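Local atomic coordinates of beta-glucosidase (Saccharopolyspora erythraea D, PDB entry 5M6G), a protein that probably hydrolyses terminal, non-reducing beta-D-glucosyl residues to release beta-D-glucose, as a member of glycoside hydrolase family 3. Residues R72-G86 against S110-L124. Numbering follows the deposited sequence. Where two conformers were deposited one is given.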
ATOM      1  N   ARG A  72     -17.473  -3.553   6.201  1.00 13.18           N
ATOM      2  CA  ARG A  72     -18.258  -4.756   6.481  1.00 13.01           C
ATOM      3  C   ARG A  72     -18.804  -4.787   7.908  1.00 18.20           C
ATOM      4  O   ARG A  72     -19.865  -5.372   8.141  1.00 17.17           O
ATOM      5  CB  ARG A  72     -17.413  -6.001   6.222  1.00 11.94           C
ATOM      6  CG  ARG A  72     -16.093  -5.971   6.997  1.00 15.61           C
ATOM      7  CD  ARG A  72     -15.377  -7.324   6.982  1.00 17.33           C
ATOM      8  NE  ARG A  72     -16.041  -8.328   7.813  1.00 17.60           N
ATOM      9  CZ  ARG A  72     -15.818  -8.474   9.115  1.00 23.06           C
ATOM     10  NH1 ARG A  72     -14.963  -7.674   9.729  1.00 16.47           N
ATOM     11  NH2 ARG A  72     -16.452  -9.419   9.802  1.00 22.27           N
ATOM     12  N   LYS A  73     -18.102  -4.185   8.877  1.00 15.15           N
ATOM     13  CA  LYS A  73     -18.612  -4.208  10.247  1.00 14.49           C
ATOM     14  C   LYS A  73     -19.927  -3.447  10.388  1.00 16.44           C
ATOM     15  O   LYS A  73     -20.679  -3.702  11.339  1.00 19.04           O
ATOM     16  CB  LYS A  73     -17.577  -3.634  11.216  1.00 16.39           C
ATOM     17  CG  LYS A  73     -16.363  -4.535  11.436  1.00 23.79           C
ATOM     18  CD  LYS A  73     -15.466  -4.017  12.568  1.00 24.85           C
ATOM     19  CE  LYS A  73     -14.881  -2.649  12.235  1.00 26.91           C
ATOM     20  NZ  LYS A  73     -13.886  -2.726  11.120  1.00 23.34           N
ATOM     21  N   ALA A  74     -20.223  -2.525   9.474  1.00 16.40           N
ATOM     22  CA  ALA A  74     -21.435  -1.720   9.575  1.00 16.26           C
ATOM     23  C   ALA A  74     -22.645  -2.353   8.904  1.00 17.76           C
ATOM     24  O   ALA A  74     -23.775  -1.940   9.197  1.00 17.80           O
ATOM     25  CB  ALA A  74     -21.212  -0.331   8.971  1.00 13.93           C
ATOM     26  N   ALA A  75     -22.452  -3.326   8.017  1.00 16.95           N
ATOM     27  CA  ALA A  75     -23.575  -3.888   7.271  1.00 17.89           C
ATOM     28  C   ALA A  75     -23.261  -5.317   6.869  1.00 17.48           C
ATOM     29  O   ALA A  75     -22.322  -5.558   6.107  1.00 16.59           O
ATOM     30  CB  ALA A  75     -23.882  -3.041   6.033  1.00 18.65           C
ATOM     31  N   GLY A  76     -24.050  -6.262   7.369  1.00 20.23           N
ATOM     32  CA  GLY A  76     -23.953  -7.621   6.905  1.00 21.83           C
ATOM     33  C   GLY A  76     -24.573  -7.782   5.535  1.00 20.71           C
ATOM     34  O   GLY A  76     -25.117  -6.837   4.939  1.00 16.28           O
ATOM     35  N   PRO A  77     -24.498  -9.009   5.015  1.00 18.85           N
ATOM     36  CA  PRO A  77     -25.017  -9.264   3.656  1.00 13.37           C
ATOM     37  C   PRO A  77     -26.442  -8.790   3.440  1.00 20.02           C
ATOM     38  O   PRO A  77     -26.719  -8.104   2.448  1.00 14.64           O
ATOM     39  CB  PRO A  77     -24.886 -10.789   3.533  1.00 15.70           C
ATOM     40  CG  PRO A  77     -23.670 -11.111   4.402  1.00 15.08           C
ATOM     41  CD  PRO A  77     -23.793 -10.179   5.578  1.00 17.46           C
ATOM     42  N   GLN A  78     -27.357  -9.122   4.355  1.00 17.47           N
ATOM     43  CA  GLN A  78     -28.758  -8.765   4.150  1.00 19.51           C
ATOM     44  C   GLN A  78     -28.944  -7.254   4.072  1.00 17.85           C
ATOM     45  O   GLN A  78     -29.665  -6.760   3.194  1.00 18.65           O
ATOM     46  CB  GLN A  78     -29.626  -9.357   5.263  1.00 26.23           C
ATOM     47  CG  GLN A  78     -31.108  -9.337   4.939  1.00 31.45           C
ATOM     48  CD  GLN A  78     -31.389  -9.909   3.565  1.00 32.71           C
ATOM     49  OE1 GLN A  78     -31.060 -11.063   3.283  1.00 35.42           O
ATOM     50  NE2 GLN A  78     -31.982  -9.096   2.693  1.00 27.07           N
ATOM     51  N   ALA A  79     -28.299  -6.505   4.969  1.00 18.58           N
ATOM     52  CA  ALA A  79     -28.430  -5.047   4.955  1.00 18.97           C
ATOM     53  C   ALA A  79     -27.847  -4.443   3.686  1.00 18.68           C
ATOM     54  O   ALA A  79     -28.392  -3.473   3.142  1.00 16.92           O
ATOM     55  CB  ALA A  79     -27.744  -4.435   6.173  1.00 24.54           C
ATOM     56  N   VAL A  80     -26.715  -4.975   3.219  1.00 18.46           N
ATOM     57  CA  VAL A  80     -26.148  -4.501   1.959  1.00 18.69           C
ATOM     58  C   VAL A  80     -27.153  -4.694   0.830  1.00 18.51           C
ATOM     59  O   VAL A  80     -27.400  -3.781   0.034  1.00 17.62           O
ATOM     60  CB  VAL A  80     -24.813  -5.213   1.666  1.00 20.70           C
ATOM     61  CG1 VAL A  80     -24.350  -4.921   0.237  1.00 20.27           C
ATOM     62  CG2 VAL A  80     -23.753  -4.776   2.681  1.00 17.05           C
ATOM     63  N   ALA A  81     -27.776  -5.873   0.765  1.00 18.33           N
ATOM     64  CA  ALA A  81     -28.788  -6.111  -0.262  1.00 19.87           C
ATOM     65  C   ALA A  81     -30.021  -5.236  -0.053  1.00 19.49           C
ATOM     66  O   ALA A  81     -30.540  -4.654  -1.017  1.00 19.41           O
ATOM     67  CB  ALA A  81     -29.179  -7.590  -0.292  1.00 18.55           C
ATOM     68  N   ASP A  82     -30.504  -5.122   1.194  1.00 18.00           N
ATOM     69  CA  ASP A  82     -31.708  -4.330   1.455  1.00 17.34           C
ATOM     70  C   ASP A  82     -31.563  -2.891   0.968  1.00 15.41           C
ATOM     71  O   ASP A  82     -32.545  -2.289   0.525  1.00 16.46           O
ATOM     72  CB  ASP A  82     -32.048  -4.335   2.948  1.00 16.66           C
ATOM     73  CG  ASP A  82     -32.596  -5.670   3.427  1.00 25.53           C
ATOM     74  OD1 ASP A  82     -32.877  -6.554   2.590  1.00 23.51           O
ATOM     75  OD2 ASP A  82     -32.755  -5.830   4.654  1.00 24.89           O
ATOM     76  N   HIS A  83     -30.359  -2.318   1.042  1.00 14.43           N
ATOM     77  CA  HIS A  83     -30.146  -0.939   0.620  1.00 18.26           C
ATOM     78  C   HIS A  83     -29.582  -0.828  -0.790  1.00 16.90           C
ATOM     79  O   HIS A  83     -29.301   0.292  -1.250  1.00 17.30           O
ATOM     80  CB  HIS A  83     -29.232  -0.218   1.622  1.00 19.16           C
ATOM     81  CG  HIS A  83     -29.884   0.018   2.950  1.00 24.65           C
ATOM     82  ND1 HIS A  83     -29.721  -0.831   4.023  1.00 23.30           N
ATOM     83  CD2 HIS A  83     -30.740   0.984   3.361  1.00 21.40           C
ATOM     84  CE1 HIS A  83     -30.433  -0.390   5.045  1.00 25.03           C
ATOM     85  NE2 HIS A  83     -31.062   0.710   4.669  1.00 31.74           N
ATOM     86  N   ARG A  84     -29.441  -1.951  -1.491  1.00 13.23           N
ATOM     87  CA  ARG A  84     -28.952  -1.966  -2.867  1.00 18.87           C
ATOM     88  C   ARG A  84     -27.567  -1.329  -2.945  1.00 16.92           C
ATOM     89  O   ARG A  84     -27.249  -0.595  -3.880  1.00 16.64           O
ATOM     90  CB  ARG A  84     -29.931  -1.262  -3.813  1.00 15.17           C
ATOM     91  CG  ARG A  84     -31.402  -1.613  -3.570  1.00 20.86           C
ATOM     92  CD  ARG A  84     -31.686  -3.069  -3.833  1.00 16.48           C
ATOM     93  NE  ARG A  84     -33.130  -3.325  -3.901  1.00 24.09           N
ATOM     94  CZ  ARG A  84     -33.806  -4.116  -3.071  1.00 22.63           C
ATOM     95  NH1 ARG A  84     -33.178  -4.757  -2.093  1.00 16.41           N
ATOM     96  NH2 ARG A  84     -35.115  -4.275  -3.231  1.00 21.06           N
ATOM     97  N   ILE A  85     -26.741  -1.605  -1.936  1.00 15.86           N
ATOM     98  CA  ILE A  85     -25.434  -0.965  -1.834  1.00 14.94           C
ATOM     99  C   ILE A  85     -24.485  -1.557  -2.870  1.00 14.36           C
ATOM    100  O   ILE A  85     -24.522  -2.757  -3.169  1.00 17.62           O
ATOM    101  CB  ILE A  85     -24.920  -1.104  -0.389  1.00 16.38           C
ATOM    102  CG1 ILE A  85     -25.576  -0.021   0.478  1.00 19.59           C
ATOM    103  CG2 ILE A  85     -23.385  -1.051  -0.305  1.00 14.19           C
ATOM    104  CD1 ILE A  85     -25.590  -0.328   1.944  1.00 20.01           C
ATOM    105  N   GLY A  86     -23.640  -0.704  -3.456  1.00 16.13           N
ATOM    106  CA  GLY A  86     -22.828  -1.143  -4.574  1.00 13.92           C
ATOM    107  C   GLY A  86     -21.551  -1.858  -4.180  1.00 13.74           C
ATOM    108  O   GLY A  86     -21.042  -2.683  -4.944  1.00 12.39           O
ATOM    109  N   SER A 110     -20.728 -14.875   0.817  1.00 15.80           N
ATOM    110  CA  SER A 110     -21.934 -14.588   1.585  1.00 15.45           C
ATOM    111  C   SER A 110     -22.503 -13.221   1.208  1.00 15.59           C
ATOM    112  O   SER A 110     -23.712 -13.076   0.977  1.00 15.88           O
ATOM    113  CB  SER A 110     -21.614 -14.662   3.075  1.00 23.20           C
ATOM    114  OG  SER A 110     -22.729 -14.299   3.857  1.00 27.07           O
ATOM    115  N   TYR A 111     -21.643 -12.204   1.128  1.00 12.90           N
ATOM    116  CA  TYR A 111     -22.116 -10.893   0.681  1.00 10.36           C
ATOM    117  C   TYR A 111     -22.660 -10.966  -0.738  1.00 14.90           C
ATOM    118  O   TYR A 111     -23.721 -10.400  -1.040  1.00 14.60           O
ATOM    119  CB  TYR A 111     -20.984  -9.873   0.771  1.00 12.58           C
ATOM    120  CG  TYR A 111     -20.822  -9.256   2.139  1.00 13.86           C
ATOM    121  CD1 TYR A 111     -21.654  -8.227   2.548  1.00 14.32           C
ATOM    122  CD2 TYR A 111     -19.824  -9.697   3.022  1.00 13.82           C
ATOM    123  CE1 TYR A 111     -21.522  -7.642   3.788  1.00 14.93           C
ATOM    124  CE2 TYR A 111     -19.683  -9.112   4.276  1.00 15.11           C
ATOM    125  CZ  TYR A 111     -20.540  -8.087   4.652  1.00 17.23           C
ATOM    126  OH  TYR A 111     -20.428  -7.474   5.881  1.00 17.29           O
ATOM    127  N   GLN A 112     -21.970 -11.692  -1.612  1.00 13.70           N
ATOM    128  CA  GLN A 112     -22.373 -11.747  -3.010  1.00 15.20           C
ATOM    129  C   GLN A 112     -23.722 -12.438  -3.177  1.00 19.40           C
ATOM    130  O   GLN A 112     -24.568 -11.970  -3.950  1.00 14.68           O
ATOM    131  CB  GLN A 112     -21.291 -12.449  -3.823  1.00 17.37           C
ATOM    132  CG  GLN A 112     -21.392 -12.234  -5.306  1.00 16.14           C
ATOM    133  CD  GLN A 112     -21.259 -10.770  -5.679  1.00 17.36           C
ATOM    134  OE1 GLN A 112     -22.238 -10.036  -5.646  1.00 14.96           O
ATOM    135  NE2 GLN A 112     -20.047 -10.340  -6.026  1.00 15.29           N
ATOM    136  N   ARG A 113     -23.957 -13.538  -2.448  1.00 15.75           N
ATOM    137  CA  ARG A 113     -25.255 -14.212  -2.548  1.00 15.25           C
ATOM    138  C   ARG A 113     -26.406 -13.256  -2.253  1.00 18.80           C
ATOM    139  O   ARG A 113     -27.437 -13.272  -2.946  1.00 15.90           O
ATOM    140  CB  ARG A 113     -25.313 -15.411  -1.590  1.00 20.99           C
ATOM    141  CG  ARG A 113     -24.524 -16.631  -2.037  1.00 20.23           C
ATOM    142  CD  ARG A 113     -24.956 -17.865  -1.243  1.00 23.95           C
ATOM    143  NE  ARG A 113     -24.537 -17.752   0.144  1.00 24.01           N
ATOM    144  CZ  ARG A 113     -23.338 -18.118   0.586  1.00 29.94           C
ATOM    145  NH1 ARG A 113     -22.446 -18.644  -0.246  1.00 20.30           N
ATOM    146  NH2 ARG A 113     -23.030 -17.964   1.868  1.00 34.84           N
ATOM    147  N   ALA A 114     -26.253 -12.417  -1.226  1.00 15.92           N
ATOM    148  CA  ALA A 114     -27.306 -11.471  -0.879  1.00 16.98           C
ATOM    149  C   ALA A 114     -27.475 -10.407  -1.955  1.00 18.42           C
ATOM    150  O   ALA A 114     -28.608 -10.094  -2.355  1.00 14.43           O
ATOM    151  CB  ALA A 114     -27.013 -10.832   0.474  1.00 13.01           C
ATOM    152  N   ALA A 115     -26.365  -9.856  -2.457  1.00 18.45           N
ATOM    153  CA  ALA A 115     -26.451  -8.863  -3.529  1.00 18.77           C
ATOM    154  C   ALA A 115     -27.129  -9.437  -4.770  1.00 16.22           C
ATOM    155  O   ALA A 115     -27.936  -8.761  -5.418  1.00 14.80           O
ATOM    156  CB  ALA A 115     -25.053  -8.348  -3.877  1.00 15.48           C
ATOM    157  N   LEU A 116     -26.819 -10.686  -5.114  1.00 15.12           N
ATOM    158  CA  LEU A 116     -27.404 -11.305  -6.296  1.00 15.21           C
ATOM    159  C   LEU A 116     -28.899 -11.575  -6.159  1.00 13.85           C
ATOM    160  O   LEU A 116     -29.543 -11.873  -7.169  1.00 16.57           O
ATOM    161  CB  LEU A 116     -26.682 -12.619  -6.614  1.00 14.28           C
ATOM    162  CG  LEU A 116     -25.203 -12.569  -7.017  1.00 15.84           C
ATOM    163  CD1 LEU A 116     -24.648 -13.976  -7.161  1.00 17.71           C
ATOM    164  CD2 LEU A 116     -24.968 -11.792  -8.285  1.00 12.55           C
ATOM    165  N   SER A 117     -29.472 -11.470  -4.959  1.00 15.27           N
ATOM    166  CA  SER A 117     -30.879 -11.785  -4.733  0.53 17.66           C
ATOM    167  C   SER A 117     -31.793 -10.573  -4.864  1.00 16.73           C
ATOM    168  O   SER A 117     -33.011 -10.711  -4.687  1.00 15.70           O
ATOM    169  CB  SER A 117     -31.071 -12.406  -3.346  0.53 15.10           C
ATOM    170  OG  SER A 117     -30.889 -11.429  -2.334  0.53 17.70           O
ATOM    171  N   THR A 118     -31.243  -9.401  -5.149  1.00 14.92           N
ATOM    172  CA  THR A 118     -32.033  -8.189  -5.277  1.00 13.92           C
ATOM    173  C   THR A 118     -32.803  -8.221  -6.593  1.00 13.63           C
ATOM    174  O   THR A 118     -32.522  -9.050  -7.463  1.00 14.93           O
ATOM    175  CB  THR A 118     -31.122  -6.965  -5.221  1.00 15.10           C
ATOM    176  OG1 THR A 118     -30.263  -6.968  -6.366  1.00 14.68           O
ATOM    177  CG2 THR A 118     -30.294  -6.979  -3.955  1.00 17.41           C
ATOM    178  N   PRO A 119     -33.769  -7.308  -6.788  1.00 15.32           N
ATOM    179  CA  PRO A 119     -34.561  -7.362  -8.031  1.00 14.96           C
ATOM    180  C   PRO A 119     -33.725  -7.275  -9.301  1.00 13.59           C
ATOM    181  O   PRO A 119     -34.009  -7.997 -10.263  1.00 17.16           O
ATOM    182  CB  PRO A 119     -35.516  -6.166  -7.880  1.00 15.65           C
ATOM    183  CG  PRO A 119     -35.736  -6.081  -6.395  1.00 17.69           C
ATOM    184  CD  PRO A 119     -34.361  -6.372  -5.807  1.00 13.90           C
ATOM    185  N   LEU A 120     -32.697  -6.416  -9.342  1.00 13.39           N
ATOM    186  CA  LEU A 120     -31.832  -6.356 -10.514  1.00 11.70           C
ATOM    187  C   LEU A 120     -30.662  -7.320 -10.432  1.00 15.43           C
ATOM    188  O   LEU A 120     -30.077  -7.650 -11.470  1.00 13.66           O
ATOM    189  CB  LEU A 120     -31.293  -4.930 -10.722  1.00 12.98           C
ATOM    190  CG  LEU A 120     -32.384  -3.900 -11.036  1.00 13.15           C
ATOM    191  CD1 LEU A 120     -31.800  -2.494 -11.033  1.00 12.40           C
ATOM    192  CD2 LEU A 120     -33.004  -4.207 -12.376  1.00 15.67           C
ATOM    193  N   GLY A 121     -30.313  -7.783  -9.235  1.00 13.58           N
ATOM    194  CA  GLY A 121     -29.222  -8.731  -9.104  1.00 13.43           C
ATOM    195  C   GLY A 121     -27.867  -8.170  -9.476  1.00 14.29           C
ATOM    196  O   GLY A 121     -27.019  -8.908  -9.993  1.00 16.16           O
ATOM    197  N   ILE A 122     -27.645  -6.877  -9.248  1.00 11.56           N
ATOM    198  CA  ILE A 122     -26.349  -6.256  -9.522  1.00 14.65           C
ATOM    199  C   ILE A 122     -25.317  -6.813  -8.551  1.00 13.05           C
ATOM    200  O   ILE A 122     -25.456  -6.628  -7.334  1.00 14.64           O
ATOM    201  CB  ILE A 122     -26.407  -4.729  -9.403  1.00 14.92           C
ATOM    202  CG1 ILE A 122     -27.363  -4.146 -10.451  1.00 11.69           C
ATOM    203  CG2 ILE A 122     -24.999  -4.144  -9.542  1.00 14.56           C
ATOM    204  CD1 ILE A 122     -27.515  -2.634 -10.337  1.00 12.09           C
ATOM    205  N   PRO A 123     -24.269  -7.472  -9.029  1.00 11.48           N
ATOM    206  CA  PRO A 123     -23.313  -8.069  -8.098  1.00 17.10           C
ATOM    207  C   PRO A 123     -22.534  -6.996  -7.359  1.00 19.37           C
ATOM    208  O   PRO A 123     -22.334  -5.874  -7.846  1.00 13.59           O
ATOM    209  CB  PRO A 123     -22.406  -8.914  -9.003  1.00 12.70           C
ATOM    210  CG  PRO A 123     -22.512  -8.272 -10.340  1.00 19.40           C
ATOM    211  CD  PRO A 123     -23.877  -7.658 -10.435  1.00 15.07           C
ATOM    212  N   LEU A 124     -22.143  -7.351  -6.141  1.00 14.09           N
ATOM    213  CA  LEU A 124     -21.309  -6.491  -5.317  1.00 16.97           C
ATOM    214  C   LEU A 124     -19.879  -6.476  -5.844  1.00 17.13           C
ATOM    215  O   LEU A 124     -19.395  -7.459  -6.415  1.00 14.26           O
ATOM    216  CB  LEU A 124     -21.319  -7.013  -3.885  1.00 15.28           C
ATOM    217  CG  LEU A 124     -21.028  -6.091  -2.722  1.00 19.96           C
ATOM    218  CD1 LEU A 124     -22.128  -5.061  -2.608  1.00 14.29           C
ATOM    219  CD2 LEU A 124     -20.963  -6.949  -1.471  1.00 17.63           C
TER
HETATM  220  O   HOH W   1     -24.572  -8.151   0.202  1.00 28.40           O
HETATM  221  O   HOH W   2     -24.362  -3.971  -6.080  1.00 16.77           O
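Y111 lays one face of its ring against P77: CG of the proline sits over the ring centre, 4.0 Å from the centroid, a CH-pi contact. With CG anti to the carbonyl carbon (chi1 -84°), the tyrosine stretches past the start of helix 77-82, where its OH donates to A75 O at 2.7 Å, tilted 25° from the carbonyl plane. V80 brings CG2 to the ring edge, while its other methyl, CG1, meets L124 CD1 at 3.6 Å. A phenylalanine here, lacking the hydroxyl, would probably leave A75 O without this donor and the loop before helix 77-82 less firmly tied to helix 101-116. Further along, small residues let the axes of 77-82 and 110-116 approach to 8.1 Å, with A81 CB 4.0 Å from A114 CB. One water bridges the two backbones, donating to P77 O and Y111 O. At the far end R84, whose positive phi suits the Schellman turn, sends NH1 back to A81 O (2.9 Å) from above the carbonyl plane; P119 CD lies over one guanidinium face, offset toward its rim. Segments 77-82 and 110-116, inclined by 32°, pack outside parallel strands 68-71, 87-90 and 125-128, the repeated beta-alpha-beta arrangement of the TIM-barrel-like N-terminal domain of family 3.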